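Succinate-semialdehyde dehydrogenase (PDB 4ITA) probably oxidises succinic semialdehyde to succinate with a nicotinamide cofactor, as an NADPH-binding member of the aldehyde dehydrogenase family. Local coordinates at residues 268-274 against 367-373; 245-249 against 279-284; 50-54 against 93-97. All coordinates share one frame; numbering follows the deposited sequence.

Interaction 1 (268-274 against 367-373)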
loop_
_atom_site.group_PDB
_atom_site.type_symbol
_atom_site.label_atom_id
_atom_site.label_comp_id
_atom_site.label_asym_id
_atom_site.label_seq_id
_atom_site.Cartn_x
_atom_site.Cartn_y
_atom_site.Cartn_z
ATOM N N LYS A 268 -13.108 -12.929 -20.140
ATOM C CA LYS A 268 -12.495 -14.244 -20.322
ATOM C C LYS A 268 -13.447 -15.422 -20.088
ATOM O O LYS A 268 -13.325 -16.460 -20.739
ATOM C CB LYS A 268 -11.220 -14.376 -19.473
ATOM C CG LYS A 268 -10.190 -13.284 -19.759
ATOM C CD LYS A 268 -8.758 -13.718 -19.439
ATOM C CE LYS A 268 -7.742 -12.640 -19.853
ATOM N NZ LYS A 268 -7.516 -11.586 -18.806
ATOM N N ARG A 269 -14.389 -15.254 -19.166
ATOM C CA ARG A 269 -15.359 -16.299 -18.840
ATOM C C ARG A 269 -16.766 -15.750 -19.016
ATOM O O ARG A 269 -17.197 -14.868 -18.273
ATOM C CB ARG A 269 -15.140 -16.804 -17.403
ATOM C CG ARG A 269 -13.784 -17.513 -17.200
ATOM C CD ARG A 269 -13.532 -17.925 -15.732
ATOM N NE ARG A 269 -13.677 -16.750 -14.889
ATOM C CZ ARG A 269 -14.499 -16.630 -13.853
ATOM N NH1 ARG A 269 -15.203 -17.669 -13.403
ATOM N NH2 ARG A 269 -14.583 -15.456 -13.239
ATOM N N PHE A 270 -17.463 -16.268 -20.023
ATOM C CA PHE A 270 -18.827 -15.869 -20.318
ATOM C C PHE A 270 -19.769 -16.761 -19.539
ATOM O O PHE A 270 -19.726 -17.986 -19.676
ATOM C CB PHE A 270 -19.089 -15.968 -21.823
ATOM C CG PHE A 270 -18.365 -14.920 -22.619
ATOM C CD1 PHE A 270 -17.009 -15.038 -22.880
ATOM C CD2 PHE A 270 -19.035 -13.798 -23.067
ATOM C CE1 PHE A 270 -16.339 -14.053 -23.592
ATOM C CE2 PHE A 270 -18.375 -12.811 -23.785
ATOM C CZ PHE A 270 -17.021 -12.941 -24.043
ATOM N N ILE A 271 -20.582 -16.135 -18.695
ATOM C CA ILE A 271 -21.477 -16.841 -17.787
ATOM C C ILE A 271 -22.904 -16.498 -18.183
ATOM O O ILE A 271 -23.365 -15.373 -18.005
ATOM C CB ILE A 271 -21.158 -16.477 -16.329
ATOM C CG1 ILE A 271 -19.732 -16.944 -15.993
ATOM C CG2 ILE A 271 -22.178 -17.106 -15.387
ATOM C CD1 ILE A 271 -19.179 -16.406 -14.686
ATOM N N LEU A 272 -23.578 -17.474 -18.787
ATOM C CA LEU A 272 -24.838 -17.228 -19.472
ATOM C C LEU A 272 -26.009 -17.856 -18.741
ATOM O O LEU A 272 -25.997 -19.057 -18.457
ATOM C CB LEU A 272 -24.772 -17.806 -20.889
ATOM C CG LEU A 272 -23.524 -17.444 -21.699
ATOM C CD1 LEU A 272 -23.602 -18.071 -23.088
ATOM C CD2 LEU A 272 -23.364 -15.944 -21.794
ATOM N N HIS A 273 -27.026 -17.051 -18.440
ATOM C CA HIS A 273 -28.258 -17.609 -17.889
ATOM C C HIS A 273 -28.875 -18.580 -18.900
ATOM O O HIS A 273 -28.958 -18.271 -20.093
ATOM C CB HIS A 273 -29.256 -16.499 -17.551
ATOM C CG HIS A 273 -30.422 -16.978 -16.750
ATOM N ND1 HIS A 273 -31.414 -17.775 -17.280
ATOM C CD2 HIS A 273 -30.744 -16.787 -15.450
ATOM C CE1 HIS A 273 -32.305 -18.047 -16.341
ATOM N NE2 HIS A 273 -31.918 -17.462 -15.220
ATOM N N GLU A 274 -29.306 -19.749 -18.426
ATOM C CA GLU A 274 -29.825 -20.791 -19.314
ATOM C C GLU A 274 -30.957 -20.328 -20.235
ATOM O O GLU A 274 -31.104 -20.852 -21.343
ATOM C CB GLU A 274 -30.250 -22.027 -18.517
ATOM C CG GLU A 274 -31.325 -21.787 -17.486
ATOM C CD GLU A 274 -31.825 -23.081 -16.874
ATOM O OE1 GLU A 274 -32.840 -23.036 -16.150
ATOM O OE2 GLU A 274 -31.207 -24.138 -17.126
ATOM N N ALA A 367 -12.400 -17.715 -25.450
ATOM C CA ALA A 367 -13.486 -17.547 -24.487
ATOM C C ALA A 367 -13.871 -18.876 -23.869
ATOM O O ALA A 367 -14.060 -19.851 -24.591
ATOM C CB ALA A 367 -14.688 -16.943 -25.170
ATOM N N MET A 368 -13.984 -18.918 -22.541
ATOM C CA MET A 368 -14.612 -20.048 -21.853
ATOM C C MET A 368 -16.081 -19.703 -21.625
ATOM O O MET A 368 -16.393 -18.587 -21.208
ATOM C CB MET A 368 -13.923 -20.343 -20.508
ATOM C CG MET A 368 -12.479 -20.840 -20.602
ATOM S SD MET A 368 -11.705 -21.351 -19.010
ATOM C CE MET A 368 -10.966 -19.790 -18.473
ATOM N N VAL A 369 -16.989 -20.638 -21.905
ATOM C CA VAL A 369 -18.419 -20.364 -21.772
ATOM C C VAL A 369 -19.057 -21.326 -20.779
ATOM O O VAL A 369 -18.750 -22.520 -20.772
ATOM C CB VAL A 369 -19.138 -20.454 -23.138
ATOM C CG1 VAL A 369 -20.620 -20.111 -22.999
ATOM C CG2 VAL A 369 -18.475 -19.519 -24.139
ATOM N N PHE A 370 -19.932 -20.783 -19.938
ATOM C CA PHE A 370 -20.628 -21.536 -18.903
ATOM C C PHE A 370 -22.104 -21.187 -18.918
ATOM O O PHE A 370 -22.481 -20.086 -19.312
ATOM C CB PHE A 370 -20.070 -21.156 -17.531
ATOM C CG PHE A 370 -18.585 -21.282 -17.435
ATOM C CD1 PHE A 370 -18.007 -22.461 -16.998
ATOM C CD2 PHE A 370 -17.760 -20.225 -17.804
ATOM C CE1 PHE A 370 -16.632 -22.583 -16.918
ATOM C CE2 PHE A 370 -16.385 -20.341 -17.737
ATOM C CZ PHE A 370 -15.817 -21.520 -17.295
ATOM N N THR A 371 -22.938 -22.123 -18.468
ATOM C CA THR A 371 -24.362 -21.851 -18.303
ATOM C C THR A 371 -24.740 -21.955 -16.828
ATOM O O THR A 371 -24.261 -22.847 -16.120
ATOM C CB THR A 371 -25.222 -22.813 -19.146
ATOM O OG1 THR A 371 -24.883 -22.670 -20.532
ATOM C CG2 THR A 371 -26.699 -22.520 -18.979
ATOM N N VAL A 372 -25.579 -21.031 -16.365
ATOM C CA VAL A 372 -26.050 -21.037 -14.980
ATOM C C VAL A 372 -27.570 -20.892 -14.924
ATOM O O VAL A 372 -28.196 -20.465 -15.894
ATOM C CB VAL A 372 -25.359 -19.947 -14.123
ATOM C CG1 VAL A 372 -23.859 -20.207 -14.034
ATOM C CG2 VAL A 372 -25.616 -18.574 -14.698
ATOM N N LYS A 373 -28.155 -21.241 -13.779
ATOM C CA LYS A 373 -29.608 -21.311 -13.648
ATOM C C LYS A 373 -30.238 -20.123 -12.937
ATOM O O LYS A 373 -31.436 -19.874 -13.080
ATOM C CB LYS A 373 -30.014 -22.582 -12.899
ATOM C CG LYS A 373 -29.888 -23.857 -13.696
ATOM C CD LYS A 373 -30.330 -25.039 -12.853
ATOM C CE LYS A 373 -29.981 -26.357 -13.522
ATOM N NZ LYS A 373 -30.610 -26.471 -14.865
#
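L272 and V369 meet methyl to methyl: L272 CD1 lies 3.6 Å from V369 CG1, the valine branch that stands anti to its own backbone N (chi1 -178°). On the same face F270 turns its ring toward A367, with CE1 3.7 Å from A367 CB, and helix 274-289 closes over this side through F280 and A277. The other face carries R269, I271, M368, F370 and V372. There I271 CG2 sits 3.8 Å from both methyls of V372, and the F370 ring brings CE2 against CB and CG of R269, whose CG also touches M368 CE. Helix 375-383 packs on this face; R269 NH1 and NH2 donate to the carbonyls of L381 and A382, and its NE to S234 O. The two strands are parallel neighbours inside the mixed sheet of the catalytic domain of the aldehyde dehydrogenase fold, strand 267-273 lying between 366-372 and 235-239. Backbone bonds run alternately from one strand to the other, from M368 N to K268 O through to E274 N on V372 O, with F370 N reaching F270 O at 2.8 Å. At the C-terminal end of the pair H273 ends its strand and caps the next helix, ND1 accepting from A275 N, while V372 O lies over one face of its imidazole. Toward solvent, E274 CB rests against T371 CG2, and E274 OE2 forms a weak salt bridge with K373 NZ at 3.3 Å.

Interaction 2 (245-249 against 279-284)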
loop_
_atom_site.group_PDB
_atom_site.type_symbol
_atom_site.label_atom_id
_atom_site.label_comp_id
_atom_site.label_asym_id
_atom_site.label_seq_id
_atom_site.Cartn_x
_atom_site.Cartn_y
_atom_site.Cartn_z
ATOM N N LEU A 245 -29.427 -8.569 -25.678
ATOM C CA LEU A 245 -28.579 -9.680 -26.087
ATOM C C LEU A 245 -27.642 -9.306 -27.223
ATOM O O LEU A 245 -26.456 -9.634 -27.186
ATOM C CB LEU A 245 -29.428 -10.890 -26.491
ATOM C CG LEU A 245 -29.309 -12.180 -25.681
ATOM C CD1 LEU A 245 -29.202 -11.915 -24.181
ATOM C CD2 LEU A 245 -30.490 -13.083 -25.974
ATOM N N ASP A 246 -28.160 -8.621 -28.236
ATOM C CA ASP A 246 -27.327 -8.261 -29.376
ATOM C C ASP A 246 -26.203 -7.306 -28.975
ATOM O O ASP A 246 -25.062 -7.465 -29.423
ATOM C CB ASP A 246 -28.158 -7.677 -30.524
ATOM C CG ASP A 246 -29.005 -8.721 -31.226
ATOM O OD1 ASP A 246 -28.782 -9.933 -31.031
ATOM O OD2 ASP A 246 -29.901 -8.320 -31.999
ATOM N N GLU A 247 -26.508 -6.332 -28.117
ATOM C CA GLU A 247 -25.462 -5.441 -27.606
ATOM C C GLU A 247 -24.435 -6.222 -26.789
ATOM O O GLU A 247 -23.234 -6.017 -26.937
ATOM C CB GLU A 247 -26.032 -4.287 -26.765
ATOM C CG GLU A 247 -24.946 -3.294 -26.330
ATOM C CD GLU A 247 -25.437 -2.192 -25.394
ATOM O OE1 GLU A 247 -26.573 -2.286 -24.892
ATOM O OE2 GLU A 247 -24.666 -1.236 -25.163
ATOM N N ALA A 248 -24.911 -7.118 -25.931
ATOM C CA ALA A 248 -24.021 -7.928 -25.105
ATOM C C ALA A 248 -23.073 -8.791 -25.946
ATOM O O ALA A 248 -21.898 -8.937 -25.603
ATOM C CB ALA A 248 -24.818 -8.784 -24.120
ATOM N N VAL A 249 -23.567 -9.357 -27.047
ATOM C CA VAL A 249 -22.722 -10.147 -27.945
ATOM C C VAL A 249 -21.653 -9.297 -28.634
ATOM O O VAL A 249 -20.478 -9.677 -28.702
ATOM C CB VAL A 249 -23.562 -10.865 -29.033
ATOM C CG1 VAL A 249 -22.650 -11.463 -30.104
ATOM C CG2 VAL A 249 -24.431 -11.938 -28.410
ATOM N N GLU A 279 -29.197 -18.700 -27.580
ATOM C CA GLU A 279 -29.179 -17.568 -28.501
ATOM C C GLU A 279 -27.877 -16.775 -28.392
ATOM O O GLU A 279 -27.247 -16.452 -29.402
ATOM C CB GLU A 279 -30.374 -16.641 -28.262
ATOM C CG GLU A 279 -30.377 -15.426 -29.174
ATOM C CD GLU A 279 -31.556 -14.502 -28.942
ATOM O OE1 GLU A 279 -32.476 -14.889 -28.192
ATOM O OE2 GLU A 279 -31.552 -13.387 -29.507
ATOM N N PHE A 280 -27.469 -16.463 -27.166
ATOM C CA PHE A 280 -26.240 -15.708 -26.977
ATOM C C PHE A 280 -25.029 -16.472 -27.527
ATOM O O PHE A 280 -24.197 -15.890 -28.228
ATOM C CB PHE A 280 -26.024 -15.343 -25.501
ATOM C CG PHE A 280 -24.806 -14.472 -25.269
ATOM C CD1 PHE A 280 -24.923 -13.093 -25.178
ATOM C CD2 PHE A 280 -23.542 -15.040 -25.165
ATOM C CE1 PHE A 280 -23.796 -12.298 -24.984
ATOM C CE2 PHE A 280 -22.418 -14.253 -24.969
ATOM C CZ PHE A 280 -22.550 -12.881 -24.882
ATOM N N LEU A 281 -24.924 -17.757 -27.213
ATOM C CA LEU A 281 -23.760 -18.525 -27.638
ATOM C C LEU A 281 -23.683 -18.649 -29.158
ATOM O O LEU A 281 -22.594 -18.568 -29.731
ATOM C CB LEU A 281 -23.739 -19.906 -26.985
ATOM C CG LEU A 281 -22.519 -20.770 -27.317
ATOM C CD1 LEU A 281 -21.214 -20.027 -27.024
ATOM C CD2 LEU A 281 -22.575 -22.086 -26.556
ATOM N N GLU A 282 -24.824 -18.854 -29.812
ATOM C CA GLU A 282 -24.819 -18.925 -31.274
ATOM C C GLU A 282 -24.322 -17.610 -31.856
ATOM O O GLU A 282 -23.493 -17.590 -32.766
ATOM C CB GLU A 282 -26.213 -19.255 -31.832
ATOM C CG GLU A 282 -26.304 -19.052 -33.356
ATOM C CD GLU A 282 -27.592 -19.570 -33.983
ATOM O OE1 GLU A 282 -27.755 -20.801 -34.065
ATOM O OE2 GLU A 282 -28.428 -18.746 -34.420
ATOM N N LYS A 283 -24.837 -16.506 -31.326
ATOM C CA LYS A 283 -24.452 -15.184 -31.801
ATOM C C LYS A 283 -22.984 -14.864 -31.510
ATOM O O LYS A 283 -22.318 -14.212 -32.319
ATOM C CB LYS A 283 -25.400 -14.113 -31.250
ATOM C CG LYS A 283 -26.784 -14.198 -31.888
ATOM C CD LYS A 283 -27.772 -13.191 -31.323
ATOM C CE LYS A 283 -29.031 -13.153 -32.183
ATOM N NZ LYS A 283 -30.101 -12.318 -31.579
ATOM N N LEU A 284 -22.471 -15.345 -30.379
ATOM C CA LEU A 284 -21.065 -15.132 -30.034
ATOM C C LEU A 284 -20.179 -15.922 -30.997
ATOM O O LEU A 284 -19.171 -15.425 -31.505
ATOM C CB LEU A 284 -20.805 -15.580 -28.594
ATOM C CG LEU A 284 -19.428 -15.213 -28.036
ATOM C CD1 LEU A 284 -19.396 -13.741 -27.668
ATOM C CD2 LEU A 284 -19.075 -16.090 -26.841
#
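V249 CG2 lies over one face of the F280 ring, a CH-pi contact 3.8 Å from the ring centroid and 29° off the normal. This is the tight, buried part of the contact. The same methyl is 3.7 Å from K283 CB, while the other branch, CG1, stands anti to the V249 backbone N (chi1 169°) and meets the main-chain carbonyl K283 O at 3.5 Å. A248 borders the ring too: its carbonyl carbon lies at the edge of F280, near the ring plane, and its CB is 3.8 Å from F280 CE1. On the sheet side F280 rests on strands 235-239 and 267-273. Toward solvent the contact becomes polar and looser. L245 CD2 touches the carboxylate of E279 at 3.5 Å from CD, and beyond it the extended side chain of K283 places NZ between two acids. D246 OD1, across the helices, accepts from NZ at 2.8 Å with its syn lone pair; E279 OE2, one turn back on the lysine's own helix, accepts at 2.7 Å with its anti lone pair. The lysine charge probably offsets the repulsion between these carboxylates, whose oxygens OD1 and OE2 stand 4.7 Å apart. A methionine in place of K283 would probably leave D246 and E279 facing each other without the shared cation and remove the ionic tie between the helices. In the catalytic domain, helix 245-257 links the neighbouring parallel strands 235-239 and 267-273 as a beta-alpha-beta crossover, and helix 274-289 lies beside it on the same face, crossing at -42° in these segments.

Interaction 3 (50-54 against 93-97)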
loop_
_atom_site.group_PDB
_atom_site.type_symbol
_atom_site.label_atom_id
_atom_site.label_comp_id
_atom_site.label_asym_id
_atom_site.label_seq_id
_atom_site.Cartn_x
_atom_site.Cartn_y
_atom_site.Cartn_z
ATOM N N ARG A 50 3.028 20.832 -15.214
ATOM C CA ARG A 50 1.846 20.841 -16.063
ATOM C C ARG A 50 2.187 21.160 -17.511
ATOM O O ARG A 50 1.669 20.532 -18.432
ATOM C CB ARG A 50 0.850 21.871 -15.524
ATOM C CG ARG A 50 -0.422 21.995 -16.328
ATOM C CD ARG A 50 -1.382 23.003 -15.706
ATOM N NE ARG A 50 -1.747 22.636 -14.336
ATOM C CZ ARG A 50 -1.354 23.297 -13.247
ATOM N NH1 ARG A 50 -1.728 22.874 -12.050
ATOM N NH2 ARG A 50 -0.592 24.382 -13.355
ATOM N N GLN A 51 3.060 22.141 -17.712
ATOM C CA GLN A 51 3.513 22.485 -19.058
ATOM C C GLN A 51 4.174 21.291 -19.741
ATOM O O GLN A 51 3.862 20.954 -20.888
ATOM C CB GLN A 51 4.504 23.646 -18.996
ATOM C CG GLN A 51 5.120 23.954 -20.345
ATOM C CD GLN A 51 6.371 24.806 -20.245
ATOM O OE1 GLN A 51 6.746 25.276 -19.164
ATOM N NE2 GLN A 51 7.027 25.018 -21.381
ATOM N N TRP A 52 5.083 20.636 -19.034
ATOM C CA TRP A 52 5.800 19.510 -19.621
ATOM C C TRP A 52 4.843 18.345 -19.889
ATOM O O TRP A 52 4.915 17.707 -20.942
ATOM C CB TRP A 52 6.992 19.125 -18.741
ATOM C CG TRP A 52 7.981 20.263 -18.589
ATOM C CD1 TRP A 52 8.318 21.195 -19.540
ATOM C CD2 TRP A 52 8.731 20.608 -17.415
ATOM N NE1 TRP A 52 9.235 22.085 -19.028
ATOM C CE2 TRP A 52 9.504 21.747 -17.727
ATOM C CE3 TRP A 52 8.818 20.065 -16.126
ATOM C CZ2 TRP A 52 10.348 22.355 -16.795
ATOM C CZ3 TRP A 52 9.664 20.668 -15.203
ATOM C CH2 TRP A 52 10.418 21.798 -15.544
ATOM N N LEU A 53 3.904 18.103 -18.973
ATOM C CA LEU A 53 2.923 17.037 -19.168
ATOM C C LEU A 53 2.014 17.315 -20.362
ATOM O O LEU A 53 1.716 16.419 -21.152
ATOM C CB LEU A 53 2.076 16.852 -17.915
ATOM C CG LEU A 53 2.276 15.593 -17.087
ATOM C CD1 LEU A 53 1.150 15.476 -16.072
ATOM C CD2 LEU A 53 2.336 14.359 -17.979
ATOM N N GLU A 54 1.585 18.566 -20.499
ATOM C CA GLU A 54 0.740 18.941 -21.630
ATOM C C GLU A 54 1.512 18.900 -22.941
ATOM O O GLU A 54 0.960 18.546 -23.979
ATOM C CB GLU A 54 0.066 20.301 -21.393
ATOM C CG GLU A 54 -0.987 20.201 -20.297
ATOM C CD GLU A 54 -1.708 21.500 -19.984
ATOM O OE1 GLU A 54 -1.169 22.584 -20.293
ATOM O OE2 GLU A 54 -2.822 21.422 -19.415
ATOM N N CYS A 93 -2.172 11.999 -19.483
ATOM C CA CYS A 93 -1.275 13.134 -19.272
ATOM C C CYS A 93 -2.086 14.395 -18.996
ATOM O O CYS A 93 -1.818 15.128 -18.041
ATOM C CB CYS A 93 -0.370 13.353 -20.486
ATOM S SG CYS A 93 0.916 12.102 -20.676
ATOM N N ARG A 94 -3.096 14.630 -19.822
ATOM C CA ARG A 94 -3.935 15.816 -19.647
ATOM C C ARG A 94 -4.748 15.753 -18.354
ATOM O O ARG A 94 -4.920 16.768 -17.681
ATOM C CB ARG A 94 -4.852 16.023 -20.853
ATOM C CG ARG A 94 -4.083 16.385 -22.099
ATOM C CD ARG A 94 -4.943 17.046 -23.170
ATOM N NE ARG A 94 -4.139 17.369 -24.347
ATOM C CZ ARG A 94 -3.352 18.435 -24.435
ATOM N NH1 ARG A 94 -3.269 19.278 -23.415
ATOM N NH2 ARG A 94 -2.638 18.654 -25.533
ATOM N N TYR A 95 -5.228 14.566 -17.993
ATOM C CA TYR A 95 -5.977 14.394 -16.753
ATOM C C TYR A 95 -5.184 14.872 -15.535
ATOM O O TYR A 95 -5.680 15.660 -14.720
ATOM C CB TYR A 95 -6.408 12.939 -16.580
ATOM C CG TYR A 95 -7.202 12.710 -15.317
ATOM C CD1 TYR A 95 -8.555 13.018 -15.261
ATOM C CD2 TYR A 95 -6.598 12.193 -14.174
ATOM C CE1 TYR A 95 -9.282 12.814 -14.103
ATOM C CE2 TYR A 95 -7.321 11.979 -13.016
ATOM C CZ TYR A 95 -8.659 12.297 -12.981
ATOM O OH TYR A 95 -9.375 12.087 -11.821
ATOM N N TYR A 96 -3.942 14.414 -15.404
ATOM C CA TYR A 96 -3.141 14.839 -14.262
ATOM C C TYR A 96 -2.611 16.270 -14.389
ATOM O O TYR A 96 -2.451 16.955 -13.385
ATOM C CB TYR A 96 -2.059 13.810 -13.916
ATOM C CG TYR A 96 -2.694 12.597 -13.280
ATOM C CD1 TYR A 96 -3.298 12.690 -12.030
ATOM C CD2 TYR A 96 -2.747 11.376 -13.942
ATOM C CE1 TYR A 96 -3.907 11.591 -11.439
ATOM C CE2 TYR A 96 -3.356 10.269 -13.356
ATOM C CZ TYR A 96 -3.933 10.390 -12.110
ATOM O OH TYR A 96 -4.539 9.306 -11.531
ATOM N N ALA A 97 -2.379 16.738 -15.610
ATOM C CA ALA A 97 -2.103 18.160 -15.808
ATOM C C ALA A 97 -3.266 19.002 -15.280
ATOM O O ALA A 97 -3.056 20.026 -14.625
ATOM C CB ALA A 97 -1.870 18.448 -17.270
HETATM O O HOH W 1 -3.588 20.640 -11.849
HETATM O O HOH W 2 -4.450 19.519 -20.717
#
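R50 grips the main-chain carbonyl of A97 with its NE, which donates to A97 O at 2.9 Å with an N-H...O angle of 156°. The oxygen lies in the guanidinium plane, at its edge. CG stands anti to the backbone N, and the bend at chi3 (-59°) turns the guanidinium toward that carbonyl after the aliphatic part has passed A97 CB. A water spans the same pair, accepting from R50 NH1 and donating to A97 O, so R50 reaches this carbonyl both directly and through the water; NH1 also forms a salt bridge with E101, one turn further along helix 79-103. L53, one turn on, points into the interface and spreads its two methyls over the second helix: CD1 lies 3.6 Å from C93 O and touches A97 N, while CD2 meets C93 SG at 3.8 Å. F177 lies against L53 from outside the pair. Helices 46-62 and 79-103 run antiparallel, at 163° between their directions here, and pack against helix 137-149, where F140 meets C93 and M148 meets R50; that helix follows strand 115-129 of the sheet in the probable cofactor-binding, Rossmann-like domain of the aldehyde dehydrogenase fold. The small A97 allows close approach at the R50 end, where the CA atoms of R50 and A97 are 4.8 Å apart. E54 closes the segment by laying CG on A97 CB at 3.6 Å. Its carboxylate does not reach R94 directly: OE2 and R94 NH1 are 4.6 Å apart, and a second water bridges them, donating to OE2 and accepting from NH1 in the guanidinium plane. R94 has its direct salt bridge elsewhere, from NE to E61 on helix 46-62.

How the interactions relate
Interactions 1 and 2 are neighbouring layers of one domain: L272 CD2 lies 3.5 Å from F280 CD2, and strand 267-273 runs directly into helix 274-289. Interaction 1 is mostly buried, with an exposed end at E274 and K373, and is joined by backbone hydrogen bonds within a sheet. Interaction 2, partly buried, has no backbone hydrogen bond between its segments and is held by packing, apolar against the sheet, and by a salt bridge toward solvent. Interaction 3 also pairs helices, but antiparallel and in a separate region, its centre about 42 Å from that of interaction 1. Between 50-54 and 93-97 no direct salt bridge forms; a water joins E54 and R94.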